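Local coordinates for putative hydrolase (Shewanella frigidimarina, PDB 3LHO), which probably acts as an iron(II)-dependent dioxygenase that converts 2-oxoadipate to 2-hydroxyglutarate, as in the 2-oxoadipate dioxygenase/decarboxylase family, at residues R45-A50 with L159-N164. Sequence-based numbering, arbitrary orientation.
Sequences RTFNIA and LGYRAN. With SO4 (sulfate ion), chain C; PEG (di(hydroxyethyl)ether), chain K.
Near the metal site of this glyoxalase-clan fold, Arg45 and Thr46, at the end of strand 39-47, meet Asn164 and Tyr161 of the loop that leads from helix 151-159 into the antiparallel neighbour strand 165-169. The Asn164 side chain lies about 7 Å from the bound nickel, which His41, His165 and Glu235 hold. The Asn164 amide stacks on the Arg45 guanidinium, the two planes 15° apart, with Asn164 ND2 over the centre of the group, 3.3 Å from Arg45 CZ. Both nitrogens are donors, so Arg45 NE and Asn164 ND2 stack without bonding. At the guanidinium edge, Arg45 NE instead gives a nearly straight hydrogen bond of 3.1 Å to O4 of a di(hydroxyethyl)ether molecule, and Trp155 adds a cation-pi contact. Asn164 CG lies anti to its backbone N (chi1 177°), which sets it 3.7 Å from Arg45 NE. Further along, Tyr161 OH donates to Thr46 OG1 at 2.7 Å, reaching a hydroxyl that also bonds to Val52 O. Two waters bridge the backbones: one links Arg45 O (2.9 Å) to Gly160 O, the other accepts a hydrogen bond from Arg45 N and lies 2.8 Å from Arg162 O. An alanine at Arg45 would probably leave the Asn164 amide without the flat group it packs on and the ether O4 without its NE donor. Arginine and asparagine thus meet by face packing rather than by a hydrogen bond, while the hydroxyl pair and the waters supply the polar link between strand and loop.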
# COMPACT_ATOMS: atom_id res chain seq x y z
N ARG A 45 -2.68 -1.50 4.97
CA ARG A 45 -4.12 -1.62 5.20
C ARG A 45 -4.38 -2.43 6.45
O ARG A 45 -3.61 -3.30 6.77
CB ARG A 45 -4.73 -2.42 4.07
CG ARG A 45 -4.64 -1.70 2.72
CD ARG A 45 -5.29 -2.53 1.67
NE ARG A 45 -5.54 -1.74 0.48
CZ ARG A 45 -6.22 -2.14 -0.59
NH1 ARG A 45 -6.74 -3.35 -0.66
NH2 ARG A 45 -6.39 -1.29 -1.61
N THR A 46 -5.49 -2.20 7.13
CA THR A 46 -5.87 -3.05 8.27
C THR A 46 -7.35 -2.82 8.56
O THR A 46 -8.04 -2.18 7.73
CB THR A 46 -5.01 -2.78 9.51
OG1 THR A 46 -5.23 -3.82 10.49
CG2 THR A 46 -5.30 -1.41 10.11
N PHE A 47 -7.84 -3.39 9.65
CA PHE A 47 -9.22 -3.15 10.13
C PHE A 47 -9.22 -2.36 11.42
O PHE A 47 -8.24 -2.40 12.16
CB PHE A 47 -9.92 -4.48 10.40
CG PHE A 47 -9.95 -5.40 9.21
CD1 PHE A 47 -10.80 -5.19 8.18
CD2 PHE A 47 -9.11 -6.50 9.16
CE1 PHE A 47 -10.85 -6.04 7.09
CE2 PHE A 47 -9.15 -7.35 8.08
CZ PHE A 47 -10.01 -7.11 7.04
N ASN A 48 -10.32 -1.68 11.74
CA ASN A 48 -10.42 -0.94 13.01
C ASN A 48 -10.73 -1.84 14.24
O ASN A 48 -11.61 -1.57 15.07
CB ASN A 48 -11.44 0.20 12.85
CG ASN A 48 -12.84 -0.34 12.78
OD1 ASN A 48 -13.06 -1.52 12.42
ND2 ASN A 48 -13.79 0.47 13.17
N ILE A 49 -9.99 -2.94 14.35
CA ILE A 49 -10.12 -3.90 15.45
C ILE A 49 -8.84 -3.61 16.30
O ILE A 49 -7.72 -3.57 15.74
CB ILE A 49 -10.15 -5.35 14.92
CG1 ILE A 49 -11.47 -5.62 14.16
CG2 ILE A 49 -9.97 -6.37 16.05
CD1 ILE A 49 -11.60 -6.92 13.45
N ALA A 50 -9.02 -3.37 17.60
CA ALA A 50 -7.98 -2.85 18.50
C ALA A 50 -6.64 -3.57 18.32
O ALA A 50 -5.55 -2.97 18.19
CB ALA A 50 -8.46 -2.95 20.00
N LEU A 159 -4.31 -11.75 1.67
CA LEU A 159 -2.83 -11.56 1.66
C LEU A 159 -2.22 -11.15 3.01
O LEU A 159 -1.01 -11.32 3.24
CB LEU A 159 -2.46 -10.55 0.56
CG LEU A 159 -2.62 -11.16 -0.86
CD1 LEU A 159 -2.61 -10.07 -1.88
CD2 LEU A 159 -1.54 -12.19 -1.17
N GLY A 160 -3.06 -10.67 3.91
CA GLY A 160 -2.65 -10.28 5.24
C GLY A 160 -1.83 -9.00 5.31
O GLY A 160 -2.12 -8.01 4.62
N TYR A 161 -0.85 -9.01 6.20
CA TYR A 161 -0.07 -7.83 6.53
C TYR A 161 1.19 -7.79 5.70
O TYR A 161 2.18 -8.45 6.01
CB TYR A 161 0.20 -7.75 8.05
CG TYR A 161 -1.08 -7.41 8.75
CD1 TYR A 161 -1.63 -6.16 8.62
CD2 TYR A 161 -1.84 -8.39 9.40
CE1 TYR A 161 -2.81 -5.85 9.19
CE2 TYR A 161 -3.10 -8.07 9.94
CZ TYR A 161 -3.54 -6.82 9.85
OH TYR A 161 -4.78 -6.52 10.37
N ARG A 162 1.11 -7.06 4.60
CA ARG A 162 2.19 -6.93 3.61
C ARG A 162 1.95 -5.59 2.91
O ARG A 162 0.84 -5.04 2.97
CB ARG A 162 2.19 -8.07 2.57
CG ARG A 162 2.06 -9.45 3.11
CD ARG A 162 1.95 -10.50 2.04
NE ARG A 162 3.23 -10.74 1.36
CZ ARG A 162 3.48 -11.75 0.52
NH1 ARG A 162 2.56 -12.67 0.25
NH2 ARG A 162 4.66 -11.82 -0.08
N ALA A 163 2.97 -5.00 2.29
CA ALA A 163 2.72 -3.67 1.60
C ALA A 163 1.69 -3.86 0.52
O ALA A 163 1.74 -4.83 -0.23
CB ALA A 163 4.03 -3.09 0.99
N ASN A 164 0.71 -2.95 0.45
CA ASN A 164 -0.22 -2.96 -0.65
C ASN A 164 0.42 -2.39 -1.91
O ASN A 164 0.20 -2.92 -3.00
CB ASN A 164 -1.49 -2.17 -0.33
CG ASN A 164 -2.48 -2.10 -1.52
OD1 ASN A 164 -2.50 -1.12 -2.25
ND2 ASN A 164 -3.29 -3.14 -1.72
S SO4 C . -12.02 -4.50 19.39
O1 SO4 C . -10.83 -5.11 19.97
O2 SO4 C . -11.66 -3.43 18.45
O3 SO4 C . -12.81 -5.55 18.74
O4 SO4 C . -12.77 -3.86 20.47
C1 PEG K . -8.31 4.75 -0.55
O1 PEG K . -7.97 6.06 -1.01
C2 PEG K . -7.13 3.86 -0.87
O2 PEG K . -7.45 2.49 -0.61
C3 PEG K . -6.41 1.83 0.12
C4 PEG K . -5.06 1.94 -0.60
O4 PEG K . -4.19 0.95 -0.06
O HOH W 1 -2.90 -5.46 5.02
O HOH W 2 -0.85 -3.73 4.76